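PDB 5CGZ: 4-oxalmesaconate hydratase from Pseudomonas putida, which catalyses the hydration of 4-carboxy-2-hydroxy-cis,cis-muconate, the enol form of oxalomesaconate, to 4-carboxy-4-hydroxy-2-oxoadipate in the gallate degradation pathway, using one zinc ion per subunit. Local coordinates for residues A[13-18]-A[187-192]; A[100-105]-A[131-136]; A[209-214]-A[220-225]. One frame throughout, in Å; residues are numbered along the deposited sequence.

Interaction 1: A[13-18]-A[187-192]. With ZN (zinc ion), chain C.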
ATOM      1  N   ASP A  13      17.260 -15.644  17.584  1.00 34.88           N
ATOM      2  CA  ASP A  13      16.520 -14.451  17.207  1.00 33.52           C
ATOM      3  C   ASP A  13      16.149 -13.544  18.375  1.00 36.11           C
ATOM      4  O   ASP A  13      16.246 -12.327  18.252  1.00 33.90           O
ATOM      5  CB  ASP A  13      15.266 -14.850  16.436  1.00 30.26           C
ATOM      6  CG  ASP A  13      15.572 -15.177  14.991  1.00 35.41           C
ATOM      7  OD1 ASP A  13      15.258 -16.299  14.542  1.00 34.13           O
ATOM      8  OD2 ASP A  13      16.133 -14.295  14.306  1.00 43.03           O
ATOM      9  N   PHE A  14      15.735 -14.108  19.507  1.00 31.62           N
ATOM     10  CA  PHE A  14      15.308 -13.247  20.601  1.00 34.60           C
ATOM     11  C   PHE A  14      16.491 -12.450  21.140  1.00 32.93           C
ATOM     12  O   PHE A  14      16.305 -11.383  21.716  1.00 34.60           O
ATOM     13  CB  PHE A  14      14.618 -14.049  21.730  1.00 32.51           C
ATOM     14  CG  PHE A  14      15.560 -14.859  22.596  1.00 32.98           C
ATOM     15  CD1 PHE A  14      15.885 -16.168  22.262  1.00 32.94           C
ATOM     16  CD2 PHE A  14      16.079 -14.324  23.768  1.00 30.61           C
ATOM     17  CE1 PHE A  14      16.739 -16.925  23.072  1.00 35.75           C
ATOM     18  CE2 PHE A  14      16.935 -15.071  24.587  1.00 35.94           C
ATOM     19  CZ  PHE A  14      17.267 -16.374  24.237  1.00 33.09           C
ATOM     20  N   VAL A  15      17.708 -12.949  20.933  1.00 34.31           N
ATOM     21  CA  VAL A  15      18.887 -12.238  21.423  1.00 33.58           C
ATOM     22  C   VAL A  15      19.182 -11.015  20.547  1.00 35.29           C
ATOM     23  O   VAL A  15      19.298  -9.909  21.058  1.00 35.25           O
ATOM     24  CB  VAL A  15      20.135 -13.163  21.490  1.00 37.45           C
ATOM     25  CG1 VAL A  15      21.372 -12.373  21.918  1.00 34.08           C
ATOM     26  CG2 VAL A  15      19.886 -14.314  22.457  1.00 35.65           C
ATOM     27  N   TRP A  16      19.273 -11.203  19.232  1.00 36.48           N
ATOM     28  CA  TRP A  16      19.534 -10.074  18.331  1.00 34.12           C
ATOM     29  C   TRP A  16      18.444  -9.010  18.393  1.00 34.45           C
ATOM     30  O   TRP A  16      18.732  -7.809  18.381  1.00 33.80           O
ATOM     31  CB  TRP A  16      19.652 -10.524  16.872  1.00 34.01           C
ATOM     32  CG  TRP A  16      20.567 -11.678  16.581  1.00 36.84           C
ATOM     33  CD1 TRP A  16      20.219 -12.870  16.009  1.00 36.03           C
ATOM     34  CD2 TRP A  16      21.983 -11.737  16.801  1.00 37.44           C
ATOM     35  NE1 TRP A  16      21.330 -13.671  15.873  1.00 38.59           N
ATOM     36  CE2 TRP A  16      22.423 -13.001  16.353  1.00 38.29           C
ATOM     37  CE3 TRP A  16      22.920 -10.844  17.333  1.00 39.12           C
ATOM     38  CZ2 TRP A  16      23.759 -13.399  16.427  1.00 37.41           C
ATOM     39  CZ3 TRP A  16      24.248 -11.238  17.403  1.00 38.64           C
ATOM     40  CH2 TRP A  16      24.653 -12.506  16.956  1.00 41.73           C
ATOM     41  N   ARG A  17      17.193  -9.457  18.452  1.00 30.88           N
ATOM     42  CA  ARG A  17      16.047  -8.599  18.131  1.00 32.59           C
ATOM     43  C   ARG A  17      15.231  -8.151  19.333  1.00 33.84           C
ATOM     44  O   ARG A  17      14.465  -7.195  19.228  1.00 30.53           O
ATOM     45  CB  ARG A  17      15.114  -9.327  17.146  1.00 30.34           C
ATOM     46  CG  ARG A  17      15.865  -9.911  15.979  1.00 31.30           C
ATOM     47  CD  ARG A  17      14.999 -10.527  14.884  1.00 29.78           C
ATOM     48  NE  ARG A  17      15.902 -11.372  14.111  1.00 36.26           N
ATOM     49  CZ  ARG A  17      16.826 -10.896  13.284  1.00 36.37           C
ATOM     50  NH1 ARG A  17      16.919  -9.584  13.067  1.00 32.05           N
ATOM     51  NH2 ARG A  17      17.640 -11.729  12.661  1.00 37.84           N
ATOM     52  N   ALA A  18      15.375  -8.842  20.464  1.00 29.61           N
ATOM     53  CA  ALA A  18      14.527  -8.575  21.627  1.00 29.77           C
ATOM     54  C   ALA A  18      15.295  -8.505  22.949  1.00 33.12           C
ATOM     55  O   ALA A  18      14.683  -8.335  24.006  1.00 33.98           O
ATOM     56  CB  ALA A  18      13.437  -9.644  21.727  1.00 29.40           C
ATOM     57  N   GLN A 187      27.104 -11.624  23.008  1.00 38.08           N
ATOM     58  CA  GLN A 187      28.396 -12.303  23.001  1.00 42.03           C
ATOM     59  C   GLN A 187      28.295 -13.807  23.281  1.00 42.79           C
ATOM     60  O   GLN A 187      29.244 -14.543  23.041  1.00 46.18           O
ATOM     61  CB  GLN A 187      29.338 -11.640  24.005  1.00 38.64           C
ATOM     62  CG  GLN A 187      29.845 -10.293  23.513  1.00 38.83           C
ATOM     63  CD  GLN A 187      30.844  -9.657  24.449  1.00 48.04           C
ATOM     64  OE1 GLN A 187      31.956  -9.332  24.042  1.00 56.33           O
ATOM     65  NE2 GLN A 187      30.449  -9.455  25.700  1.00 41.51           N
ATOM     66  N   CYS A 188      27.147 -14.266  23.768  1.00 40.23           N
ATOM     67  CA  CYS A 188      26.909 -15.702  23.886  1.00 40.86           C
ATOM     68  C   CYS A 188      26.721 -16.358  22.520  1.00 41.82           C
ATOM     69  O   CYS A 188      26.819 -17.574  22.399  1.00 42.56           O
ATOM     70  CB  CYS A 188      25.682 -15.991  24.751  1.00 39.83           C
ATOM     71  SG  CYS A 188      25.839 -15.482  26.450  1.00 44.50           S
ATOM     72  N   MET A 189      26.432 -15.556  21.498  1.00 41.06           N
ATOM     73  CA  MET A 189      26.260 -16.086  20.146  1.00 44.37           C
ATOM     74  C   MET A 189      27.641 -16.330  19.546  1.00 49.20           C
ATOM     75  O   MET A 189      28.137 -15.546  18.722  1.00 42.80           O
ATOM     76  CB  MET A 189      25.441 -15.134  19.263  1.00 42.91           C
ATOM     77  CG  MET A 189      24.111 -14.683  19.877  1.00 47.22           C
ATOM     78  SD  MET A 189      22.912 -16.012  20.121  1.00 49.77           S
ATOM     79  CE  MET A 189      23.178 -16.424  21.834  1.00 41.35           C
ATOM     80  N   ALA A 190      28.251 -17.424  19.992  1.00 51.95           N
ATOM     81  CA  ALA A 190      29.623 -17.780  19.649  1.00 51.70           C
ATOM     82  C   ALA A 190      29.912 -17.767  18.150  1.00 51.49           C
ATOM     83  O   ALA A 190      29.156 -18.326  17.350  1.00 49.61           O
ATOM     84  CB  ALA A 190      29.952 -19.152  20.223  1.00 52.45           C
ATOM     85  N   GLY A 191      31.024 -17.130  17.791  1.00 48.01           N
ATOM     86  CA  GLY A 191      31.506 -17.117  16.421  1.00 50.19           C
ATOM     87  C   GLY A 191      30.765 -16.189  15.469  1.00 61.02           C
ATOM     88  O   GLY A 191      31.007 -16.222  14.258  1.00 52.76           O
ATOM     89  N   GLN A 192      29.879 -15.345  15.996  1.00 50.99           N
ATOM     90  CA  GLN A 192      29.053 -14.510  15.127  1.00 46.53           C
ATOM     91  C   GLN A 192      29.324 -13.017  15.318  1.00 44.03           C
ATOM     92  O   GLN A 192      28.413 -12.186  15.255  1.00 47.86           O
ATOM     93  CB  GLN A 192      27.579 -14.851  15.356  1.00 43.82           C
ATOM     94  CG  GLN A 192      27.316 -16.345  15.152  1.00 45.14           C
ATOM     95  CD  GLN A 192      25.857 -16.748  15.306  1.00 58.12           C
ATOM     96  OE1 GLN A 192      24.987 -16.299  14.550  1.00 58.33           O
ATOM     97  NE2 GLN A 192      25.584 -17.621  16.280  1.00 58.26           N
TER
HETATM   98 ZN    ZN C 301      15.736 -16.652  12.636  1.00 35.03          ZN
HETATM   99  O   HOH W   1      21.963 -16.309  14.134  1.00 48.82           O
HETATM  100  O   HOH W   2      17.727 -15.282  12.030  1.00 47.84           O
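Trp16 and Met189 carry this contact, each burying about 72 Å² against the opposite segment. Met189 lies over one face of the indole: its CG is 4.0 Å from the centroid of the six-membered ring of Trp16 and 27° off the ring normal, which identifies a CH-pi contact displaced toward the rim. Closest of all is Met189 CB, 3.6 Å from Trp16 CH2. The Met189 chain then bends at chi2 (-65°) and again at chi3. The bends leave Met189 SD oblique to the six-membered ring of Trp16, a Met-aromatic contact at 5.1 Å from its centroid, and bring Met189 CE within 4.0 Å of Val15 CG2, tip to tip.

At the ring edge, Gln192 crosses Trp16 at about a right angle. A water joins their polar groups, accepting from Trp16 NE1 at 3.2 Å and donating to Gln192 OE1 at 3.1 Å. The 187-192 loop is shaped by a type II turn from Met189 to Gln192, the N-cap of helix 193-212.

One turn before Arg17, Asp13 OD1 binds zinc at 2.0 Å, while Arg17 NE reaches Asp13 OD2 on its anti side in a salt bridge of 2.9 Å, consistent with holding the carboxylate in place. His10, Glu44 and His123 complete the protein ligands. The arrangement thus seats the loop beside the mononuclear zinc site of the MshB deacetylase (PIG-L) family.

Interaction 2: A[100-105]-A[131-136]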
ATOM      1  N   ASP A 100      -1.282 -22.886  25.184  1.00 32.78           N
ATOM      2  CA  ASP A 100      -1.106 -23.258  26.588  1.00 33.24           C
ATOM      3  C   ASP A 100      -0.031 -22.399  27.263  1.00 34.74           C
ATOM      4  O   ASP A 100      -0.157 -22.060  28.438  1.00 33.99           O
ATOM      5  CB  ASP A 100      -0.756 -24.745  26.715  1.00 35.29           C
ATOM      6  CG  ASP A 100      -1.909 -25.660  26.291  1.00 41.08           C
ATOM      7  OD1 ASP A 100      -3.070 -25.190  26.217  1.00 37.14           O
ATOM      8  OD2 ASP A 100      -1.648 -26.854  26.034  1.00 38.81           O
ATOM      9  N   VAL A 101       1.023 -22.047  26.531  1.00 32.45           N
ATOM     10  CA  VAL A 101       2.015 -21.125  27.081  1.00 30.34           C
ATOM     11  C   VAL A 101       1.346 -19.795  27.419  1.00 33.02           C
ATOM     12  O   VAL A 101       1.576 -19.235  28.494  1.00 32.14           O
ATOM     13  CB  VAL A 101       3.194 -20.901  26.114  1.00 33.66           C
ATOM     14  CG1 VAL A 101       4.135 -19.815  26.643  1.00 30.48           C
ATOM     15  CG2 VAL A 101       3.950 -22.217  25.908  1.00 27.91           C
ATOM     16  N   TYR A 102       0.507 -19.296  26.509  1.00 29.34           N
ATOM     17  CA  TYR A 102      -0.236 -18.058  26.750  1.00 29.03           C
ATOM     18  C   TYR A 102      -1.090 -18.157  28.007  1.00 34.00           C
ATOM     19  O   TYR A 102      -1.109 -17.239  28.830  1.00 32.28           O
ATOM     20  CB  TYR A 102      -1.147 -17.720  25.566  1.00 32.46           C
ATOM     21  CG  TYR A 102      -0.538 -16.862  24.468  1.00 31.31           C
ATOM     22  CD1 TYR A 102      -0.583 -15.471  24.537  1.00 30.25           C
ATOM     23  CD2 TYR A 102       0.029 -17.444  23.333  1.00 27.20           C
ATOM     24  CE1 TYR A 102      -0.051 -14.675  23.513  1.00 31.07           C
ATOM     25  CE2 TYR A 102       0.560 -16.657  22.298  1.00 31.43           C
ATOM     26  CZ  TYR A 102       0.517 -15.276  22.400  1.00 31.20           C
ATOM     27  OH  TYR A 102       1.038 -14.499  21.389  1.00 32.74           O
ATOM     28  N   ARG A 103      -1.822 -19.260  28.135  1.00 31.10           N
ATOM     29  CA  ARG A 103      -2.715 -19.448  29.279  1.00 37.29           C
ATOM     30  C   ARG A 103      -1.920 -19.469  30.595  1.00 37.49           C
ATOM     31  O   ARG A 103      -2.371 -18.949  31.611  1.00 36.67           O
ATOM     32  CB  ARG A 103      -3.533 -20.735  29.112  1.00 33.25           C
ATOM     33  CG  ARG A 103      -4.658 -20.663  28.065  1.00 33.01           C
ATOM     34  CD  ARG A 103      -5.853 -19.929  28.621  1.00 34.44           C
ATOM     35  NE  ARG A 103      -6.947 -19.732  27.673  1.00 34.55           N
ATOM     36  CZ  ARG A 103      -7.943 -20.593  27.467  1.00 39.88           C
ATOM     37  NH1 ARG A 103      -7.982 -21.750  28.125  1.00 35.74           N
ATOM     38  NH2 ARG A 103      -8.906 -20.296  26.593  1.00 32.88           N
ATOM     39  N   ARG A 104      -0.725 -20.047  30.562  1.00 31.29           N
ATOM     40  CA  ARG A 104       0.118 -20.137  31.753  1.00 35.53           C
ATOM     41  C   ARG A 104       0.821 -18.815  32.079  1.00 37.48           C
ATOM     42  O   ARG A 104       0.855 -18.379  33.225  1.00 36.57           O
ATOM     43  CB  ARG A 104       1.158 -21.245  31.568  1.00 36.42           C
ATOM     44  CG  ARG A 104       2.075 -21.445  32.754  1.00 40.62           C
ATOM     45  CD  ARG A 104       3.105 -22.538  32.480  1.00 42.15           C
ATOM     46  NE  ARG A 104       4.213 -22.075  31.644  1.00 44.01           N
ATOM     47  CZ  ARG A 104       4.474 -22.533  30.421  1.00 44.42           C
ATOM     48  NH1 ARG A 104       3.702 -23.471  29.876  1.00 39.08           N
ATOM     49  NH2 ARG A 104       5.509 -22.056  29.739  1.00 41.62           N
ATOM     50  N   VAL A 105       1.380 -18.173  31.064  1.00 35.38           N
ATOM     51  CA  VAL A 105       2.158 -16.962  31.275  1.00 30.90           C
ATOM     52  C   VAL A 105       1.274 -15.719  31.449  1.00 34.52           C
ATOM     53  O   VAL A 105       1.627 -14.798  32.189  1.00 33.37           O
ATOM     54  CB  VAL A 105       3.142 -16.740  30.101  1.00 32.32           C
ATOM     55  CG1 VAL A 105       3.795 -15.356  30.192  1.00 28.94           C
ATOM     56  CG2 VAL A 105       4.191 -17.851  30.077  1.00 33.06           C
ATOM     57  N   GLN A 131       0.338 -15.089  16.905  1.00 26.28           N
ATOM     58  CA  GLN A 131      -0.927 -14.368  16.854  1.00 27.73           C
ATOM     59  C   GLN A 131      -2.127 -15.296  16.956  1.00 30.16           C
ATOM     60  O   GLN A 131      -3.071 -15.004  17.697  1.00 29.25           O
ATOM     61  CB  GLN A 131      -1.024 -13.526  15.581  1.00 27.96           C
ATOM     62  CG  GLN A 131      -0.140 -12.295  15.637  1.00 27.37           C
ATOM     63  CD  GLN A 131      -0.362 -11.356  14.461  1.00 34.89           C
ATOM     64  OE1 GLN A 131      -1.470 -11.236  13.946  1.00 36.87           O
ATOM     65  NE2 GLN A 131       0.695 -10.673  14.045  1.00 28.47           N
ATOM     66  N   GLU A 132      -2.107 -16.407  16.224  1.00 29.79           N
ATOM     67  CA  GLU A 132      -3.264 -17.286  16.259  1.00 30.78           C
ATOM     68  C   GLU A 132      -3.372 -17.967  17.633  1.00 29.64           C
ATOM     69  O   GLU A 132      -4.476 -18.106  18.164  1.00 30.95           O
ATOM     70  CB  GLU A 132      -3.229 -18.335  15.135  1.00 26.54           C
ATOM     71  CG  GLU A 132      -4.602 -19.034  15.011  1.00 32.38           C
ATOM     72  CD  GLU A 132      -4.709 -20.011  13.854  1.00 37.15           C
ATOM     73  OE1 GLU A 132      -3.665 -20.385  13.282  1.00 35.10           O
ATOM     74  OE2 GLU A 132      -5.852 -20.407  13.518  1.00 35.81           O
ATOM     75  N   ALA A 133      -2.241 -18.371  18.220  1.00 27.00           N
ATOM     76  CA  ALA A 133      -2.276 -18.997  19.551  1.00 29.84           C
ATOM     77  C   ALA A 133      -2.850 -18.034  20.593  1.00 34.06           C
ATOM     78  O   ALA A 133      -3.588 -18.436  21.503  1.00 31.78           O
ATOM     79  CB  ALA A 133      -0.887 -19.463  19.975  1.00 28.96           C
ATOM     80  N   ARG A 134      -2.501 -16.759  20.457  1.00 27.56           N
ATOM     81  CA  ARG A 134      -3.045 -15.719  21.319  1.00 28.48           C
ATOM     82  C   ARG A 134      -4.574 -15.680  21.257  1.00 31.30           C
ATOM     83  O   ARG A 134      -5.254 -15.578  22.288  1.00 30.87           O
ATOM     84  CB  ARG A 134      -2.459 -14.362  20.914  1.00 29.63           C
ATOM     85  CG  ARG A 134      -2.970 -13.149  21.675  1.00 28.31           C
ATOM     86  CD  ARG A 134      -2.208 -11.925  21.149  1.00 30.94           C
ATOM     87  NE  ARG A 134      -2.784 -10.642  21.546  1.00 28.88           N
ATOM     88  CZ  ARG A 134      -3.871 -10.094  21.001  1.00 30.10           C
ATOM     89  NH1 ARG A 134      -4.542 -10.723  20.038  1.00 26.88           N
ATOM     90  NH2 ARG A 134      -4.291  -8.914  21.436  1.00 28.19           N
ATOM     91  N   ILE A 135      -5.115 -15.750  20.043  1.00 31.27           N
ATOM     92  CA  ILE A 135      -6.561 -15.713  19.863  1.00 28.64           C
ATOM     93  C   ILE A 135      -7.225 -16.993  20.403  1.00 32.37           C
ATOM     94  O   ILE A 135      -8.276 -16.920  21.045  1.00 32.07           O
ATOM     95  CB  ILE A 135      -6.929 -15.504  18.379  1.00 31.27           C
ATOM     96  CG1 ILE A 135      -6.462 -14.113  17.909  1.00 29.98           C
ATOM     97  CG2 ILE A 135      -8.434 -15.683  18.167  1.00 29.27           C
ATOM     98  CD1 ILE A 135      -6.454 -13.930  16.400  1.00 32.60           C
ATOM     99  N   ILE A 136      -6.624 -18.155  20.149  1.00 29.95           N
ATOM    100  CA  ILE A 136      -7.141 -19.404  20.717  1.00 31.73           C
ATOM    101  C   ILE A 136      -7.237 -19.280  22.239  1.00 34.37           C
ATOM    102  O   ILE A 136      -8.243 -19.664  22.843  1.00 31.27           O
ATOM    103  CB  ILE A 136      -6.258 -20.626  20.370  1.00 33.17           C
ATOM    104  CG1 ILE A 136      -6.130 -20.798  18.849  1.00 31.14           C
ATOM    105  CG2 ILE A 136      -6.813 -21.911  21.038  1.00 29.50           C
ATOM    106  CD1 ILE A 136      -7.454 -20.864  18.125  1.00 34.34           C
TER
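Two helices of the Rossmann-like domain, 92-105 and 122-138, pack here through an aromatic ring laid on a helix backbone. The short segments approach to 8.8 Å between axes and cross at -60°, with Tyr102 and Arg134 closest in register. Tyr102 carries the largest share of the buried surface. Its ring faces the backbone of the partner helix: Arg134 CA stands 3.7 Å from the Tyr102 ring centroid and only 9° off the normal, a CH-pi contact over the ring centre. Arg134 CB comes still nearer to the rim, 3.4 Å from Tyr102 CZ, and Ala133 CB lies 3.9 Å from Tyr102 CE2.

The Arg134 chain leaves this face with CG anti to the backbone N and stays extended to NE, which donates to Pro152 O. Its guanidinium plane is turned 79° from the Tyr102 ring rather than stacked on it. Helix 122-138 also meets the second subunit, where Glu132 forms a salt bridge with Arg89 of that chain.

Arg103 spans toward the C-terminal end of the same helix. Its chain bends at chi2, NE donates to Ala137 O and NH1 pairs with Glu146, while Arg103 NH2 comes no nearer than 3.9 Å to Ile136 O.

Interaction 3: A[209-214]-A[220-225]. With GOL (glycerol), chain G.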
ATOM      1  N   GLN A 209      17.512   7.773  15.885  1.00 28.23           N
ATOM      2  CA  GLN A 209      16.180   8.047  15.344  1.00 31.07           C
ATOM      3  C   GLN A 209      15.153   8.270  16.455  1.00 30.35           C
ATOM      4  O   GLN A 209      14.308   9.150  16.348  1.00 27.95           O
ATOM      5  CB  GLN A 209      15.726   6.914  14.424  1.00 30.69           C
ATOM      6  CG  GLN A 209      16.636   6.720  13.203  1.00 27.31           C
ATOM      7  CD  GLN A 209      16.337   5.429  12.450  1.00 33.51           C
ATOM      8  OE1 GLN A 209      15.340   4.757  12.716  1.00 31.37           O
ATOM      9  NE2 GLN A 209      17.207   5.077  11.508  1.00 30.18           N
ATOM     10  N   ALA A 210      15.221   7.467  17.514  1.00 28.07           N
ATOM     11  CA  ALA A 210      14.343   7.657  18.662  1.00 31.53           C
ATOM     12  C   ALA A 210      14.572   9.041  19.280  1.00 31.93           C
ATOM     13  O   ALA A 210      13.619   9.763  19.588  1.00 33.40           O
ATOM     14  CB  ALA A 210      14.571   6.555  19.702  1.00 26.87           C
ATOM     15  N   LYS A 211      15.840   9.412  19.440  1.00 31.07           N
ATOM     16  CA  LYS A 211      16.177  10.730  19.971  1.00 27.70           C
ATOM     17  C   LYS A 211      15.576  11.825  19.093  1.00 31.46           C
ATOM     18  O   LYS A 211      14.995  12.793  19.594  1.00 31.39           O
ATOM     19  CB  LYS A 211      17.697  10.905  20.085  1.00 26.90           C
ATOM     20  CG  LYS A 211      18.107  12.267  20.649  1.00 29.05           C
ATOM     21  CD  LYS A 211      17.442  12.489  22.019  1.00 32.07           C
ATOM     22  CE  LYS A 211      17.791  13.845  22.619  1.00 37.72           C
ATOM     23  NZ  LYS A 211      19.251  13.984  22.859  1.00 30.34           N
ATOM     24  N   ARG A 212      15.684  11.658  17.778  1.00 29.92           N
ATOM     25  CA  ARG A 212      15.119  12.644  16.858  1.00 31.05           C
ATOM     26  C   ARG A 212      13.615  12.779  17.103  1.00 32.62           C
ATOM     27  O   ARG A 212      13.053  13.866  17.004  1.00 30.35           O
ATOM     28  CB  ARG A 212      15.396  12.254  15.401  1.00 31.11           C
ATOM     29  CG  ARG A 212      14.901  13.262  14.347  1.00 31.90           C
ATOM     30  CD  ARG A 212      15.615  14.613  14.469  1.00 42.08           C
ATOM     31  NE  ARG A 212      15.869  15.251  13.173  1.00 47.36           N
ATOM     32  CZ  ARG A 212      15.001  16.031  12.524  1.00 51.76           C
ATOM     33  NH1 ARG A 212      13.800  16.289  13.039  1.00 33.90           N
ATOM     34  NH2 ARG A 212      15.334  16.555  11.347  1.00 45.91           N
ATOM     35  N   ASN A 213      12.963  11.678  17.458  1.00 31.59           N
ATOM     36  CA  ASN A 213      11.517  11.715  17.607  1.00 29.67           C
ATOM     37  C   ASN A 213      11.052  12.153  18.998  1.00 35.01           C
ATOM     38  O   ASN A 213       9.854  12.144  19.262  1.00 34.37           O
ATOM     39  CB  ASN A 213      10.916  10.355  17.254  1.00 27.55           C
ATOM     40  CG  ASN A 213      10.840  10.134  15.752  1.00 34.40           C
ATOM     41  OD1 ASN A 213       9.907  10.606  15.089  1.00 29.14           O
ATOM     42  ND2 ASN A 213      11.827   9.430  15.204  1.00 26.65           N
ATOM     43  N   VAL A 214      11.986  12.540  19.874  1.00 27.90           N
ATOM     44  CA  VAL A 214      11.605  13.222  21.117  1.00 32.19           C
ATOM     45  C   VAL A 214      12.120  14.659  21.135  1.00 34.90           C
ATOM     46  O   VAL A 214      11.921  15.379  22.104  1.00 36.46           O
ATOM     47  CB  VAL A 214      12.124  12.499  22.386  1.00 30.06           C
ATOM     48  CG1 VAL A 214      11.605  11.070  22.441  1.00 32.73           C
ATOM     49  CG2 VAL A 214      13.658  12.534  22.454  1.00 29.41           C
ATOM     50  N   ARG A 220      17.137  14.185  27.094  1.00 32.78           N
ATOM     51  CA  ARG A 220      17.048  12.735  27.247  1.00 31.20           C
ATOM     52  C   ARG A 220      18.242  12.073  26.567  1.00 35.79           C
ATOM     53  O   ARG A 220      18.659  12.472  25.476  1.00 30.08           O
ATOM     54  CB  ARG A 220      15.729  12.196  26.683  1.00 30.48           C
ATOM     55  CG  ARG A 220      14.516  12.681  27.460  1.00 35.09           C
ATOM     56  CD  ARG A 220      13.204  12.248  26.826  1.00 34.47           C
ATOM     57  NE  ARG A 220      13.023  10.796  26.878  1.00 33.32           N
ATOM     58  CZ  ARG A 220      11.941  10.160  26.426  1.00 35.83           C
ATOM     59  NH1 ARG A 220      10.936  10.842  25.885  1.00 31.14           N
ATOM     60  NH2 ARG A 220      11.864   8.844  26.515  1.00 35.61           N
ATOM     61  N   ASN A 221      18.800  11.073  27.238  1.00 32.31           N
ATOM     62  CA  ASN A 221      20.046  10.447  26.819  1.00 35.12           C
ATOM     63  C   ASN A 221      19.759   9.130  26.103  1.00 32.45           C
ATOM     64  O   ASN A 221      19.987   8.056  26.650  1.00 35.43           O
ATOM     65  CB  ASN A 221      20.948  10.224  28.038  1.00 33.65           C
ATOM     66  CG  ASN A 221      22.272   9.581  27.676  1.00 41.35           C
ATOM     67  OD1 ASN A 221      22.885   9.928  26.668  1.00 38.47           O
ATOM     68  ND2 ASN A 221      22.714   8.630  28.493  1.00 38.39           N
ATOM     69  N   ILE A 222      19.222   9.210  24.892  1.00 33.35           N
ATOM     70  CA  ILE A 222      18.776   8.001  24.207  1.00 29.23           C
ATOM     71  C   ILE A 222      19.856   7.552  23.234  1.00 31.91           C
ATOM     72  O   ILE A 222      20.044   8.158  22.178  1.00 34.36           O
ATOM     73  CB  ILE A 222      17.441   8.227  23.477  1.00 27.64           C
ATOM     74  CG1 ILE A 222      16.395   8.767  24.464  1.00 29.63           C
ATOM     75  CG2 ILE A 222      16.965   6.929  22.851  1.00 26.79           C
ATOM     76  CD1 ILE A 222      15.064   9.171  23.821  1.00 29.24           C
ATOM     77  N   VAL A 223      20.579   6.502  23.609  1.00 29.55           N
ATOM     78  CA  VAL A 223      21.757   6.075  22.864  1.00 31.03           C
ATOM     79  C   VAL A 223      21.508   4.768  22.119  1.00 33.12           C
ATOM     80  O   VAL A 223      21.958   4.597  20.990  1.00 32.05           O
ATOM     81  CB  VAL A 223      22.967   5.890  23.793  1.00 32.21           C
ATOM     82  CG1 VAL A 223      24.206   5.467  22.984  1.00 31.05           C
ATOM     83  CG2 VAL A 223      23.237   7.181  24.573  1.00 32.66           C
ATOM     84  N   TYR A 224      20.792   3.855  22.769  1.00 29.26           N
ATOM     85  CA  TYR A 224      20.460   2.554  22.198  1.00 30.83           C
ATOM     86  C   TYR A 224      18.950   2.358  22.221  1.00 32.43           C
ATOM     87  O   TYR A 224      18.314   2.600  23.253  1.00 32.07           O
ATOM     88  CB  TYR A 224      21.140   1.419  22.984  1.00 28.76           C
ATOM     89  CG  TYR A 224      22.654   1.500  23.031  1.00 30.92           C
ATOM     90  CD1 TYR A 224      23.429   0.949  22.014  1.00 30.06           C
ATOM     91  CD2 TYR A 224      23.302   2.117  24.091  1.00 32.25           C
ATOM     92  CE1 TYR A 224      24.810   1.012  22.049  1.00 31.96           C
ATOM     93  CE2 TYR A 224      24.692   2.190  24.140  1.00 33.40           C
ATOM     94  CZ  TYR A 224      25.436   1.637  23.116  1.00 36.06           C
ATOM     95  OH  TYR A 224      26.806   1.702  23.161  1.00 34.75           O
ATOM     96  N   ALA A 225      18.370   1.918  21.106  1.00 30.42           N
ATOM     97  CA  ALA A 225      16.926   1.672  21.070  1.00 28.07           C
ATOM     98  C   ALA A 225      16.601   0.433  20.246  1.00 30.92           C
ATOM     99  O   ALA A 225      17.389   0.033  19.389  1.00 28.49           O
ATOM    100  CB  ALA A 225      16.181   2.899  20.514  1.00 26.90           C
TER
HETATM  101  C1  GOL G 305       8.025  11.206  21.629  1.00 49.48           C
HETATM  102  O1  GOL G 305       7.811  12.484  21.062  1.00 52.28           O
HETATM  103  C2  GOL G 305       6.806  10.735  22.421  1.00 52.81           C
HETATM  104  O2  GOL G 305       6.587   9.393  22.068  1.00 38.89           O
HETATM  105  C3  GOL G 305       7.008  10.857  23.940  1.00 49.19           C
HETATM  106  O3  GOL G 305       8.151  10.107  24.348  1.00 53.91           O
HETATM  107  O   HOH W   3      20.674  11.163  22.907  1.00 38.25           O
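Val214 and Ile222 point their branches at each other, tip to tip, with Val214 CG2 3.9 Å from Ile222 CD1. The other branch of Ile222 serves a second neighbour: CG2, set anti to the backbone N, reaches Ala210 CB at 4.0 Å. Ala210 CB in turn lies 4.1 Å from Ala225 CB, so a small apolar seam runs along the end of the helix.

Lys211 borders this seam with a polar link. Its chain bends at chi2 (56°) and chi4 (-62°), which brings NZ to Arg220 O at 3.1 Å; the C=O...N angle of 167° places the donor almost on the carbonyl axis. The same ammonium donates to a water that passes a hydrogen bond on to Ile222 O. Arg220 crosses Val214 at about a right angle, its NH1 3.5 Å from Val214 CG1, and meets a glycerol, probably from the crystallisation liquor, at the guanidinium edge.

Asn213 ND2 and N grip Gln209 O from opposite faces of its plane, at the C-terminal end of helix 193-212. Val235 of a third subunit packs on Val214, Arg220 and Ile222, while Phe172 of strand 171-174 touches Ala210. The contact thus folds the end of helix 193-212 against the connection that leads into strand 225-230.

Overall arrangement
From the N terminus, helix 13-27 follows the first strand of the sheet, and its opening turn waits 169 residues for its partner: interaction 1 closes that long loop by bringing in 187-192, between helices 179-186 and 193-212. Interaction 2 is nested inside it, joining helices 92-105 and 122-138 around strand 110-112. Their centres lie 25 Å apart on opposite sides of the chain's centre. Interaction 3 follows in series, closing a short loop between helix 193-212 and strand 225-230, with its centre about 23 Å from that of interaction 1 and 33 Å from that of interaction 2. Helix 193-212 connects interactions 1 and 3, starting just after 187-192 and ending within 209-214.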